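Local atomic coordinates of endoglucanase EG-II (Hypocrea jecorina, PDB entry 3QR3), a protein that hydrolyses internal beta-1,4-glucosidic bonds of cellulose as an endoglucanase, working through a family 5 TIM-barrel catalytic domain. Residues G76-T81 / T126-Q131; N148-V153 / S180-D185; Q187-F192 / F216-Y221. All blocks are in the same frame, centred on the assembly; numbering follows the deposited sequence.

How the contacts relate
All three contacts lie within one TIM barrel, but at different depths. Contact 1 is on its outer surface, where the approach to helix 80-95 meets helix 122-136; its centre is about 21 Å from that of contact 2 and about 28 Å from that of contact 3, and it touches neither. Contacts 2 and 3 have centres about 9 Å apart and join directly, through neighbouring strands 179-182 and 214-219 and the loops that follow strands. Glu149 N is 2.7 Å from Gln187 OE1, and Ser180 OG is 2.8 Å from Asp217 OD2. Glu149, in contact 2, probably belongs to the active site, as in relatives, and His219 of contact 3 adjoins it.

Contact 1: residues G76-T81 / T126-Q131; sequences GNLDST and TSLWSQ
Gln131 lays its CB against the isobutyl end of Leu78, 3.9 Å from Leu78 CG, while its amide runs on to the backbone of residues 76-78. This is a surface contact in the outer helical layer of the TIM barrel, where the loop leading into helix 80-95 meets helix 122-136. Gln131 has CG anti to its own carbonyl carbon and an extended chain beyond it; the last torsion (chi3 80°) turns the amide crosswise, so that it reads both polar groups bracketing Asn77. Gln131 OE1 accepts from Leu78 N at 2.9 Å, the donor standing above the plane of the side-chain carbonyl. Gln131 NE2 gives one bond to Gly76 O at 3.0 Å, along a lone pair in that carbonyl's plane. Its second bond goes back one helical turn to Ser127 O, 3.1 Å from Gln131 NE2. Both acceptors lie close to the amide plane, so the two N-H groups are engaged and the rotation of the amide is fixed: an end-for-end flip would set oxygen against two carbonyls. The amide thus pairs with the loop backbone through one acceptor and one donor, Gln131 OE1 and NE2. Alongside the amide contact, Leu78 CD2 meets Leu128 CD1 at 3.9 Å, the two side chains crossing at about a right angle, and Leu128 continues inward onto Ile104 of strand 99-104. Asp79, at the N-cap of helix 80-95, accepts from Ser82 N. Gly76 O also accepts a hydrogen bond from a water at 2.7 Å, and the same water hydrogen-bonds Ser127 OG.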
ATOM      1  N   GLY A  76     -14.089  11.491  13.951  1.00 21.38           N
ATOM      2  CA  GLY A  76     -13.669  12.825  14.358  1.00 21.76           C
ATOM      3  C   GLY A  76     -12.729  13.526  13.394  1.00 28.07           C
ATOM      4  O   GLY A  76     -12.415  13.008  12.322  1.00 23.18           O
ATOM      5  N   ASN A  77     -12.292  14.724  13.766  1.00 20.49           N
ATOM      6  CA  ASN A  77     -11.327  15.460  12.967  1.00 25.44           C
ATOM      7  C   ASN A  77      -9.971  14.776  13.068  1.00 27.57           C
ATOM      8  O   ASN A  77      -9.662  14.154  14.082  1.00 23.97           O
ATOM      9  CB  ASN A  77     -11.232  16.915  13.441  1.00 32.86           C
ATOM     10  CG  ASN A  77     -12.531  17.692  13.219  1.00 39.54           C
ATOM     11  OD1 ASN A  77     -13.319  17.369  12.329  1.00 40.24           O
ATOM     12  ND2 ASN A  77     -12.753  18.719  14.033  1.00 43.89           N
ATOM     13  N   LEU A  78      -9.170  14.856  12.012  1.00 23.50           N
ATOM     14  CA  LEU A  78      -7.798  14.364  12.100  1.00 23.55           C
ATOM     15  C   LEU A  78      -7.136  15.044  13.297  1.00 27.26           C
ATOM     16  O   LEU A  78      -7.296  16.256  13.495  1.00 23.15           O
ATOM     17  CB  LEU A  78      -7.017  14.694  10.829  1.00 23.55           C
ATOM     18  CG  LEU A  78      -7.546  14.130   9.503  1.00 24.28           C
ATOM     19  CD1 LEU A  78      -6.685  14.617   8.342  1.00 22.73           C
ATOM     20  CD2 LEU A  78      -7.587  12.614   9.541  1.00 24.01           C
ATOM     21  N   ASP A  79      -6.408  14.269  14.096  1.00 25.02           N
ATOM     22  CA  ASP A  79      -5.687  14.806  15.254  1.00 24.06           C
ATOM     23  C   ASP A  79      -4.506  15.626  14.755  1.00 25.67           C
ATOM     24  O   ASP A  79      -3.720  15.151  13.939  1.00 27.36           O
ATOM     25  CB  ASP A  79      -5.203  13.663  16.154  1.00 19.90           C
ATOM     26  CG  ASP A  79      -4.324  14.150  17.304  1.00 28.15           C
ATOM     27  OD1 ASP A  79      -4.855  14.318  18.423  1.00 27.86           O
ATOM     28  OD2 ASP A  79      -3.109  14.367  17.093  1.00 27.25           O
ATOM     29  N   SER A  80      -4.379  16.860  15.236  1.00 22.86           N
ATOM     30  CA  SER A  80      -3.391  17.780  14.682  1.00 22.55           C
ATOM     31  C   SER A  80      -1.956  17.265  14.830  1.00 27.79           C
ATOM     32  O   SER A  80      -1.139  17.426  13.922  1.00 22.74           O
ATOM     33  CB  SER A  80      -3.537  19.179  15.291  1.00 24.69           C
ATOM     34  OG  SER A  80      -3.425  19.139  16.701  1.00 30.89           O
ATOM     35  N   THR A  81      -1.645  16.634  15.955  1.00 21.97           N
ATOM     36  CA  THR A  81      -0.311  16.077  16.111  1.00 24.52           C
ATOM     37  C   THR A  81      -0.084  14.931  15.143  1.00 17.46           C
ATOM     38  O   THR A  81       0.920  14.890  14.431  1.00 23.10           O
ATOM     39  CB  THR A  81      -0.073  15.546  17.530  1.00 26.10           C
ATOM     40  OG1 THR A  81      -0.200  16.621  18.466  1.00 27.34           O
ATOM     41  CG2 THR A  81       1.315  14.938  17.623  1.00 25.71           C
ATOM     42  N   THR A 126     -15.882   7.627   5.421  1.00 15.89           N
ATOM     43  CA  THR A 126     -15.709   8.601   4.345  1.00 17.90           C
ATOM     44  C   THR A 126     -15.240   9.929   4.950  1.00 19.17           C
ATOM     45  O   THR A 126     -14.513  10.698   4.322  1.00 18.54           O
ATOM     46  CB  THR A 126     -17.006   8.829   3.517  1.00 17.94           C
ATOM     47  OG1 THR A 126     -18.016   9.386   4.363  1.00 29.21           O
ATOM     48  CG2 THR A 126     -17.522   7.520   2.917  1.00 17.29           C
ATOM     49  N   SER A 127     -15.670  10.194   6.178  1.00 18.97           N
ATOM     50  CA  SER A 127     -15.206  11.367   6.915  1.00 21.89           C
ATOM     51  C   SER A 127     -13.677  11.394   7.054  1.00 20.28           C
ATOM     52  O   SER A 127     -13.052  12.454   6.971  1.00 20.50           O
ATOM     53  CB  SER A 127     -15.855  11.402   8.295  1.00 24.57           C
ATOM     54  OG  SER A 127     -14.940  11.845   9.268  1.00 28.69           O
ATOM     55  N   LEU A 128     -13.078  10.227   7.265  1.00 17.98           N
ATOM     56  CA  LEU A 128     -11.622  10.133   7.321  1.00 19.47           C
ATOM     57  C   LEU A 128     -11.037  10.515   5.960  1.00 21.30           C
ATOM     58  O   LEU A 128     -10.177  11.383   5.860  1.00 16.09           O
ATOM     59  CB  LEU A 128     -11.191   8.716   7.700  1.00 18.41           C
ATOM     60  CG  LEU A 128      -9.711   8.397   7.479  1.00 20.76           C
ATOM     61  CD1 LEU A 128      -8.867   9.096   8.538  1.00 16.14           C
ATOM     62  CD2 LEU A 128      -9.467   6.877   7.478  1.00 14.50           C
ATOM     63  N   TRP A 129     -11.539   9.887   4.904  1.00 20.33           N
ATOM     64  CA  TRP A 129     -10.992  10.112   3.574  1.00 20.03           C
ATOM     65  C   TRP A 129     -11.294  11.502   3.024  1.00 19.69           C
ATOM     66  O   TRP A 129     -10.505  12.061   2.268  1.00 18.90           O
ATOM     67  CB  TRP A 129     -11.417   9.006   2.607  1.00 18.40           C
ATOM     68  CG  TRP A 129     -10.524   7.817   2.732  1.00 17.19           C
ATOM     69  CD1 TRP A 129     -10.850   6.583   3.225  1.00 16.14           C
ATOM     70  CD2 TRP A 129      -9.134   7.762   2.400  1.00 17.72           C
ATOM     71  NE1 TRP A 129      -9.751   5.759   3.197  1.00 18.98           N
ATOM     72  CE2 TRP A 129      -8.685   6.458   2.694  1.00 17.51           C
ATOM     73  CE3 TRP A 129      -8.225   8.688   1.874  1.00 20.77           C
ATOM     74  CZ2 TRP A 129      -7.362   6.054   2.480  1.00 18.23           C
ATOM     75  CZ3 TRP A 129      -6.908   8.284   1.665  1.00 18.62           C
ATOM     76  CH2 TRP A 129      -6.492   6.980   1.969  1.00 16.41           C
ATOM     77  N   SER A 130     -12.421  12.076   3.420  1.00 16.71           N
ATOM     78  CA  SER A 130     -12.766  13.413   2.953  1.00 21.39           C
ATOM     79  C   SER A 130     -11.724  14.410   3.471  1.00 22.30           C
ATOM     80  O   SER A 130     -11.266  15.300   2.749  1.00 19.40           O
ATOM     81  CB  SER A 130     -14.175  13.788   3.423  1.00 21.24           C
ATOM     82  OG  SER A 130     -14.570  15.037   2.898  1.00 35.58           O
ATOM     83  N   GLN A 131     -11.331  14.240   4.728  1.00 17.87           N
ATOM     84  CA  GLN A 131     -10.330  15.111   5.323  1.00 20.40           C
ATOM     85  C   GLN A 131      -8.955  14.947   4.689  1.00 18.11           C
ATOM     86  O   GLN A 131      -8.280  15.935   4.405  1.00 20.72           O
ATOM     87  CB  GLN A 131     -10.236  14.876   6.831  1.00 23.43           C
ATOM     88  CG  GLN A 131     -11.496  15.266   7.577  1.00 21.95           C
ATOM     89  CD  GLN A 131     -11.362  14.987   9.048  1.00 24.01           C
ATOM     90  OE1 GLN A 131     -10.761  15.766   9.781  1.00 20.08           O
ATOM     91  NE2 GLN A 131     -11.908  13.864   9.488  1.00 19.48           N
TER
HETATM   92  O   HOH W   1     -12.916  11.072  10.523  1.00 19.18           O

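Contact 2: residues N148-V153 / S180-D185; sequences NEPHDV and SLPGND
Asn184 carries the polar half of this contact in a conformation that is not relaxed: chi1 of -134° falls well away from a staggered position, and chi2 near zero leaves the amide facing the backbone of Val153. Both ends of that amide address one residue. Asn184 ND2 donates to Val153 O at 3.0 Å, the bond bent and the donor above the carbonyl plane, while Asn184 OD1 receives a straight but weak bond from Val153 N at 3.4 Å. Val153 holds CG2 in the crowded position between its backbone N and carbonyl carbon, which brings that methyl to 3.5 Å from Asn184 OD1; the two side chains slide past each other in opposite directions. Pro150 turns its ring toward residues 180-185, its CD 3.5 Å from Gly183 O; the same CD touches Pro182 CB at 4.1 Å, the two side chains crossing at about a right angle, with Trp158 of helix 155-171 packed on Pro150. Residues 148-150 match the Asn-Glu-Pro signature of family 5 cellulases, carried after barrel strand 142-145; in relatives its glutamate is the acid/base, and Glu149 probably has that role here. His151 directs its ring away from the contact (chi1 63°), where it stacks on Trp186. Its ND1 donates almost straight and in the ring plane to Asp152 OD2 at 2.7 Å, on the anti lone pair of the carboxylate. As His151 NE2 is bonded to Thr19 O, the ring is likely to carry a positive charge. A water bridges the segments, accepting from Asp152 N at 2.8 Å and from Asp185 N.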
ATOM      1  N   ASN A 148      -6.238  -1.275   3.542  1.00 16.31           N
ATOM      2  CA  ASN A 148      -5.353  -2.418   3.478  1.00 17.73           C
ATOM      3  C   ASN A 148      -6.109  -3.714   3.790  1.00 17.53           C
ATOM      4  O   ASN A 148      -6.752  -3.835   4.835  1.00 18.91           O
ATOM      5  CB  ASN A 148      -4.201  -2.232   4.475  1.00 17.46           C
ATOM      6  CG  ASN A 148      -3.213  -3.376   4.436  1.00 20.35           C
ATOM      7  OD1 ASN A 148      -2.439  -3.497   3.495  1.00 18.01           O
ATOM      8  ND2 ASN A 148      -3.225  -4.212   5.469  1.00 21.39           N
ATOM      9  N   GLU A 149      -6.050  -4.659   2.860  1.00 14.63           N
ATOM     10  CA  GLU A 149      -6.475  -6.048   3.088  1.00 16.10           C
ATOM     11  C   GLU A 149      -7.845  -6.288   3.735  1.00 19.22           C
ATOM     12  O   GLU A 149      -7.933  -6.934   4.789  1.00 16.27           O
ATOM     13  CB  GLU A 149      -5.374  -6.824   3.825  1.00 15.73           C
ATOM     14  CG  GLU A 149      -4.121  -6.935   2.971  1.00 16.41           C
ATOM     15  CD  GLU A 149      -3.124  -7.956   3.465  1.00 24.04           C
ATOM     16  OE1 GLU A 149      -3.340  -8.518   4.552  1.00 24.04           O
ATOM     17  OE2 GLU A 149      -2.125  -8.197   2.744  1.00 24.51           O
ATOM     18  N   PRO A 150      -8.924  -5.794   3.091  1.00 16.64           N
ATOM     19  CA  PRO A 150     -10.242  -6.265   3.509  1.00 15.87           C
ATOM     20  C   PRO A 150     -10.263  -7.778   3.440  1.00 19.09           C
ATOM     21  O   PRO A 150      -9.636  -8.361   2.545  1.00 17.11           O
ATOM     22  CB  PRO A 150     -11.180  -5.693   2.431  1.00 15.16           C
ATOM     23  CG  PRO A 150     -10.463  -4.467   1.923  1.00 18.32           C
ATOM     24  CD  PRO A 150      -9.002  -4.892   1.928  1.00 17.78           C
ATOM     25  N   HIS A 151     -10.969  -8.404   4.375  1.00 13.65           N
ATOM     26  CA  HIS A 151     -11.119  -9.851   4.374  1.00 17.91           C
ATOM     27  C   HIS A 151     -12.403 -10.245   5.090  1.00 15.93           C
ATOM     28  O   HIS A 151     -12.828  -9.577   6.032  1.00 17.85           O
ATOM     29  CB  HIS A 151      -9.922 -10.525   5.044  1.00 18.68           C
ATOM     30  CG  HIS A 151      -9.766 -10.182   6.497  1.00 18.34           C
ATOM     31  ND1 HIS A 151     -10.347 -10.923   7.504  1.00 23.38           N
ATOM     32  CD2 HIS A 151      -9.094  -9.177   7.110  1.00 16.84           C
ATOM     33  CE1 HIS A 151     -10.038 -10.392   8.676  1.00 25.56           C
ATOM     34  NE2 HIS A 151      -9.270  -9.337   8.467  1.00 22.42           N
ATOM     35  N   ASP A 152     -13.003 -11.341   4.643  1.00 19.80           N
ATOM     36  CA  ASP A 152     -14.218 -11.842   5.254  1.00 22.63           C
ATOM     37  C   ASP A 152     -15.261 -10.736   5.399  1.00 23.22           C
ATOM     38  O   ASP A 152     -15.906 -10.621   6.432  1.00 26.79           O
ATOM     39  CB  ASP A 152     -13.890 -12.460   6.615  1.00 25.17           C
ATOM     40  CG  ASP A 152     -12.752 -13.470   6.531  1.00 27.04           C
ATOM     41  OD1 ASP A 152     -12.956 -14.539   5.921  1.00 32.23           O
ATOM     42  OD2 ASP A 152     -11.654 -13.195   7.068  1.00 30.74           O
ATOM     43  N   VAL A 153     -15.411  -9.907   4.367  1.00 19.32           N
ATOM     44  CA  VAL A 153     -16.503  -8.936   4.344  1.00 15.86           C
ATOM     45  C   VAL A 153     -17.480  -9.278   3.212  1.00 21.25           C
ATOM     46  O   VAL A 153     -17.158 -10.077   2.335  1.00 20.79           O
ATOM     47  CB  VAL A 153     -15.987  -7.489   4.173  1.00 16.31           C
ATOM     48  CG1 VAL A 153     -14.926  -7.163   5.231  1.00 18.76           C
ATOM     49  CG2 VAL A 153     -15.428  -7.274   2.760  1.00 20.96           C
ATOM     50  N   SER A 180      -6.817   3.815  -5.072  1.00 20.11           N
ATOM     51  CA  SER A 180      -6.830   2.354  -5.047  1.00 16.69           C
ATOM     52  C   SER A 180      -8.218   1.795  -4.801  1.00 21.09           C
ATOM     53  O   SER A 180      -8.972   2.334  -3.990  1.00 24.09           O
ATOM     54  CB  SER A 180      -5.945   1.839  -3.912  1.00 22.44           C
ATOM     55  OG  SER A 180      -4.582   2.097  -4.158  1.00 25.88           O
ATOM     56  N   LEU A 181      -8.543   0.696  -5.482  1.00 15.26           N
ATOM     57  CA  LEU A 181      -9.753  -0.069  -5.193  1.00 20.94           C
ATOM     58  C   LEU A 181      -9.349  -1.449  -4.652  1.00 18.99           C
ATOM     59  O   LEU A 181      -8.926  -2.316  -5.417  1.00 17.22           O
ATOM     60  CB  LEU A 181     -10.607  -0.219  -6.463  1.00 15.94           C
ATOM     61  CG  LEU A 181     -10.938   1.066  -7.232  1.00 23.30           C
ATOM     62  CD1 LEU A 181     -11.753   0.771  -8.485  1.00 21.05           C
ATOM     63  CD2 LEU A 181     -11.675   2.071  -6.331  1.00 18.57           C
ATOM     64  N   PRO A 182      -9.460  -1.655  -3.327  1.00 22.00           N
ATOM     65  CA  PRO A 182      -9.043  -2.946  -2.760  1.00 19.06           C
ATOM     66  C   PRO A 182     -10.179  -3.955  -2.598  1.00 18.58           C
ATOM     67  O   PRO A 182     -11.282  -3.589  -2.179  1.00 21.05           O
ATOM     68  CB  PRO A 182      -8.503  -2.540  -1.392  1.00 18.79           C
ATOM     69  CG  PRO A 182      -9.462  -1.408  -0.983  1.00 19.99           C
ATOM     70  CD  PRO A 182      -9.816  -0.681  -2.273  1.00 14.14           C
ATOM     71  N   GLY A 183      -9.898  -5.218  -2.904  1.00 17.89           N
ATOM     72  CA  GLY A 183     -10.898  -6.267  -2.831  1.00 15.05           C
ATOM     73  C   GLY A 183     -10.776  -7.172  -1.614  1.00 26.39           C
ATOM     74  O   GLY A 183      -9.977  -6.910  -0.704  1.00 18.58           O
ATOM     75  N   ASN A 184     -11.567  -8.247  -1.617  1.00 19.16           N
ATOM     76  CA  ASN A 184     -11.651  -9.209  -0.514  1.00 19.17           C
ATOM     77  C   ASN A 184     -10.445 -10.149  -0.458  1.00 18.48           C
ATOM     78  O   ASN A 184      -9.483  -9.992  -1.208  1.00 16.70           O
ATOM     79  CB  ASN A 184     -12.929 -10.040  -0.679  1.00 17.04           C
ATOM     80  CG  ASN A 184     -13.728 -10.178   0.605  1.00 25.54           C
ATOM     81  OD1 ASN A 184     -13.286  -9.793   1.699  1.00 19.30           O
ATOM     82  ND2 ASN A 184     -14.925 -10.732   0.476  1.00 25.61           N
ATOM     83  N   ASP A 185     -10.507 -11.138   0.428  1.00 16.98           N
ATOM     84  CA  ASP A 185      -9.443 -12.131   0.549  1.00 23.09           C
ATOM     85  C   ASP A 185      -8.058 -11.504   0.736  1.00 21.22           C
ATOM     86  O   ASP A 185      -7.095 -11.903   0.090  1.00 18.01           O
ATOM     87  CB  ASP A 185      -9.438 -13.064  -0.663  1.00 20.38           C
ATOM     88  CG  ASP A 185     -10.521 -14.128  -0.582  1.00 24.23           C
ATOM     89  OD1 ASP A 185     -10.399 -15.047   0.260  1.00 25.19           O
ATOM     90  OD2 ASP A 185     -11.489 -14.048  -1.365  1.00 21.93           O
TER
HETATM   91  O   HOH W   2     -12.128 -12.766   2.435  1.00 21.99           O

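Contact 3: residues Q187-F192 / F216-Y221; sequences QSAGAF and FDVHKY. With SO4 (sulfate ion), chain C.
The loop 187-192 pairs with the end of strand 214-219 in parallel direction through a single beta bridge, Ser188 opposite His219. His219 N donates to Gln187 O at 2.8 Å, and Ala189 N returns a bond to His219 O at 2.9 Å, its direction nearly along the C=O axis. Gln187 has CG anti to its carbonyl carbon (chi1 -77°), which carries its extended chain across the His219 ring: CB is 4.2 Å from the ring centroid in a CH-pi contact, and Gln187 OE1 stands 3.2 Å above the ring plane, toward the rim. Gln187 NE2 donates to Asp217 O at 2.9 Å from above the carbonyl plane and weakly to Asp217 OD1, whose stronger partner is Thr259 OG1, while OE1 accepts from Glu149 N. An alanine in place of Gln187 lacks the amide and its bonds to Asp217 O and Glu149 N, and only CB would remain over His219; the position of Glu149 would probably be loosened. Nearer the start of segment 216-221, Phe192 sets its edge toward the face of Phe216, centroids 5.4 Å apart and planes at 61°, and Val218 CG1 rests over one Phe192 face. Ala189 CB touches Val218 CB beside them. Ser188 OG accepts from Gly190 N in an ST turn and makes a very short bond, 2.4 Å, to O1 of a sulfate probably from the crystallisation liquor. Toward the strand's end, His219 ND1 bonds Glu149 OE2 and Tyr221 OH bonds Glu260, a histidine and a tyrosine placed beside two glutamates as in family 5 active sites of TIM barrels.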
ATOM      1  N   GLN A 187      -6.939  -8.800  -0.216  1.00 17.46           N
ATOM      2  CA  GLN A 187      -6.465  -8.215  -1.469  1.00 18.57           C
ATOM      3  C   GLN A 187      -5.684  -9.174  -2.366  1.00 16.20           C
ATOM      4  O   GLN A 187      -5.001  -8.738  -3.289  1.00 14.05           O
ATOM      5  CB  GLN A 187      -5.592  -6.996  -1.186  1.00 15.41           C
ATOM      6  CG  GLN A 187      -6.375  -5.746  -0.817  1.00 16.00           C
ATOM      7  CD  GLN A 187      -5.462  -4.544  -0.678  1.00 20.04           C
ATOM      8  OE1 GLN A 187      -5.017  -4.222   0.420  1.00 20.94           O
ATOM      9  NE2 GLN A 187      -5.142  -3.900  -1.799  1.00 20.03           N
ATOM     10  N   SER A 188      -5.784 -10.471  -2.124  1.00 15.54           N
ATOM     11  CA  SER A 188      -5.005 -11.414  -2.924  1.00 17.66           C
ATOM     12  C   SER A 188      -5.267 -11.309  -4.421  1.00 17.07           C
ATOM     13  O   SER A 188      -6.415 -11.354  -4.880  1.00 17.69           O
ATOM     14  CB  SER A 188      -5.227 -12.855  -2.476  1.00 24.43           C
ATOM     15  OG  SER A 188      -4.566 -13.726  -3.381  1.00 22.52           O
ATOM     16  N   ALA A 189      -4.186 -11.167  -5.181  1.00 16.39           N
ATOM     17  CA  ALA A 189      -4.270 -11.125  -6.630  1.00 15.45           C
ATOM     18  C   ALA A 189      -4.836 -12.440  -7.168  1.00 17.76           C
ATOM     19  O   ALA A 189      -5.459 -12.471  -8.223  1.00 18.27           O
ATOM     20  CB  ALA A 189      -2.876 -10.834  -7.239  1.00 13.14           C
ATOM     21  N   GLY A 190      -4.605 -13.527  -6.440  1.00 19.26           N
ATOM     22  CA  GLY A 190      -5.085 -14.836  -6.865  1.00 21.64           C
ATOM     23  C   GLY A 190      -6.594 -15.012  -6.774  1.00 24.22           C
ATOM     24  O   GLY A 190      -7.187 -15.765  -7.549  1.00 23.63           O
ATOM     25  N   ALA A 191      -7.224 -14.314  -5.836  1.00 21.40           N
ATOM     26  CA  ALA A 191      -8.661 -14.471  -5.598  1.00 19.18           C
ATOM     27  C   ALA A 191      -9.468 -13.292  -6.136  1.00 18.69           C
ATOM     28  O   ALA A 191     -10.695 -13.290  -6.054  1.00 18.44           O
ATOM     29  CB  ALA A 191      -8.933 -14.638  -4.107  1.00 20.55           C
ATOM     30  N   PHE A 192      -8.770 -12.295  -6.671  1.00 17.11           N
ATOM     31  CA  PHE A 192      -9.385 -11.014  -7.001  1.00 20.18           C
ATOM     32  C   PHE A 192     -10.575 -11.151  -7.955  1.00 21.43           C
ATOM     33  O   PHE A 192     -11.604 -10.499  -7.773  1.00 21.02           O
ATOM     34  CB  PHE A 192      -8.335 -10.044  -7.554  1.00 16.12           C
ATOM     35  CG  PHE A 192      -8.858  -8.659  -7.803  1.00 20.19           C
ATOM     36  CD1 PHE A 192      -9.231  -7.844  -6.748  1.00 22.89           C
ATOM     37  CD2 PHE A 192      -8.970  -8.170  -9.093  1.00 22.72           C
ATOM     38  CE1 PHE A 192      -9.714  -6.570  -6.976  1.00 23.75           C
ATOM     39  CE2 PHE A 192      -9.451  -6.895  -9.329  1.00 20.70           C
ATOM     40  CZ  PHE A 192      -9.823  -6.094  -8.270  1.00 20.62           C
ATOM     41  N   PHE A 216      -7.056  -0.885  -9.627  1.00 14.86           N
ATOM     42  CA  PHE A 216      -7.265  -2.034  -8.757  1.00 15.41           C
ATOM     43  C   PHE A 216      -6.001  -2.298  -7.940  1.00 17.75           C
ATOM     44  O   PHE A 216      -4.901  -2.300  -8.470  1.00 17.94           O
ATOM     45  CB  PHE A 216      -7.690  -3.266  -9.557  1.00 15.55           C
ATOM     46  CG  PHE A 216      -9.027  -3.098 -10.264  1.00 16.42           C
ATOM     47  CD1 PHE A 216     -10.195  -2.883  -9.537  1.00 14.60           C
ATOM     48  CD2 PHE A 216      -9.105  -3.158 -11.643  1.00 18.94           C
ATOM     49  CE1 PHE A 216     -11.425  -2.730 -10.181  1.00 22.49           C
ATOM     50  CE2 PHE A 216     -10.325  -3.010 -12.298  1.00 17.73           C
ATOM     51  CZ  PHE A 216     -11.492  -2.796 -11.565  1.00 16.28           C
ATOM     52  N   ASP A 217      -6.168  -2.509  -6.641  1.00 16.22           N
ATOM     53  CA  ASP A 217      -5.024  -2.629  -5.726  1.00 18.44           C
ATOM     54  C   ASP A 217      -4.959  -4.071  -5.228  1.00 17.18           C
ATOM     55  O   ASP A 217      -5.844  -4.504  -4.496  1.00 14.48           O
ATOM     56  CB  ASP A 217      -5.258  -1.675  -4.541  1.00 18.97           C
ATOM     57  CG  ASP A 217      -4.033  -1.472  -3.676  1.00 30.67           C
ATOM     58  OD1 ASP A 217      -3.240  -2.426  -3.529  1.00 29.31           O
ATOM     59  OD2 ASP A 217      -3.880  -0.353  -3.121  1.00 33.02           O
ATOM     60  N   VAL A 218      -3.933  -4.823  -5.626  1.00 16.91           N
ATOM     61  CA  VAL A 218      -3.798  -6.205  -5.154  1.00 14.32           C
ATOM     62  C   VAL A 218      -2.511  -6.444  -4.372  1.00 17.75           C
ATOM     63  O   VAL A 218      -1.567  -5.668  -4.476  1.00 12.85           O
ATOM     64  CB  VAL A 218      -3.877  -7.227  -6.307  1.00 14.63           C
ATOM     65  CG1 VAL A 218      -5.281  -7.234  -6.930  1.00 14.13           C
ATOM     66  CG2 VAL A 218      -2.814  -6.943  -7.352  1.00 17.80           C
ATOM     67  N   HIS A 219      -2.506  -7.526  -3.587  1.00 14.25           N
ATOM     68  CA  HIS A 219      -1.353  -7.999  -2.841  1.00 15.16           C
ATOM     69  C   HIS A 219      -1.067  -9.438  -3.250  1.00 21.65           C
ATOM     70  O   HIS A 219      -1.977 -10.167  -3.630  1.00 17.70           O
ATOM     71  CB  HIS A 219      -1.661  -7.990  -1.341  1.00 15.37           C
ATOM     72  CG  HIS A 219      -1.736  -6.623  -0.746  1.00 16.78           C
ATOM     73  ND1 HIS A 219      -1.726  -6.406   0.617  1.00 20.42           N
ATOM     74  CD2 HIS A 219      -1.793  -5.398  -1.321  1.00 21.15           C
ATOM     75  CE1 HIS A 219      -1.790  -5.109   0.854  1.00 24.99           C
ATOM     76  NE2 HIS A 219      -1.829  -4.474  -0.305  1.00 21.21           N
ATOM     77  N   LYS A 220       0.184  -9.866  -3.149  1.00 14.86           N
ATOM     78  CA  LYS A 220       0.489 -11.277  -3.364  1.00 16.54           C
ATOM     79  C   LYS A 220       1.849 -11.622  -2.793  1.00 20.08           C
ATOM     80  O   LYS A 220       2.843 -10.955  -3.089  1.00 21.32           O
ATOM     81  CB  LYS A 220       0.445 -11.641  -4.855  1.00 15.84           C
ATOM     82  CG  LYS A 220       0.241 -13.136  -5.123  1.00 17.01           C
ATOM     83  CD  LYS A 220      -1.082 -13.643  -4.527  1.00 13.41           C
ATOM     84  CE  LYS A 220      -1.269 -15.141  -4.747  1.00 20.22           C
ATOM     85  NZ  LYS A 220      -0.233 -15.971  -4.040  1.00 21.73           N
ATOM     86  N   TYR A 221       1.887 -12.665  -1.971  1.00 16.61           N
ATOM     87  CA  TYR A 221       3.138 -13.162  -1.421  1.00 18.79           C
ATOM     88  C   TYR A 221       3.557 -14.455  -2.104  1.00 21.02           C
ATOM     89  O   TYR A 221       2.824 -15.007  -2.931  1.00 17.72           O
ATOM     90  CB  TYR A 221       3.057 -13.297   0.115  1.00 17.27           C
ATOM     91  CG  TYR A 221       3.050 -11.932   0.747  1.00 20.36           C
ATOM     92  CD1 TYR A 221       4.228 -11.211   0.885  1.00 20.38           C
ATOM     93  CD2 TYR A 221       1.867 -11.331   1.134  1.00 19.88           C
ATOM     94  CE1 TYR A 221       4.232  -9.943   1.430  1.00 21.93           C
ATOM     95  CE2 TYR A 221       1.860 -10.064   1.676  1.00 23.96           C
ATOM     96  CZ  TYR A 221       3.042  -9.376   1.818  1.00 24.52           C
ATOM     97  OH  TYR A 221       3.047  -8.114   2.354  1.00 25.65           O
TER
HETATM   98  S   SO4 C 340      -5.074 -17.203  -3.702  1.00 37.20           S
HETATM   99  O1  SO4 C 340      -5.448 -15.931  -3.110  0.70 25.35           O
HETATM  100  O2  SO4 C 340      -6.218 -17.783  -4.405  0.47 24.38           O
HETATM  101  O3  SO4 C 340      -3.986 -16.987  -4.656  0.46 22.38           O
HETATM  102  O4  SO4 C 340      -4.633 -18.100  -2.638  1.00 35.41           O
HETATM  103  O   HOH W   3      -3.957  -1.764  -0.100  0.61 25.06           O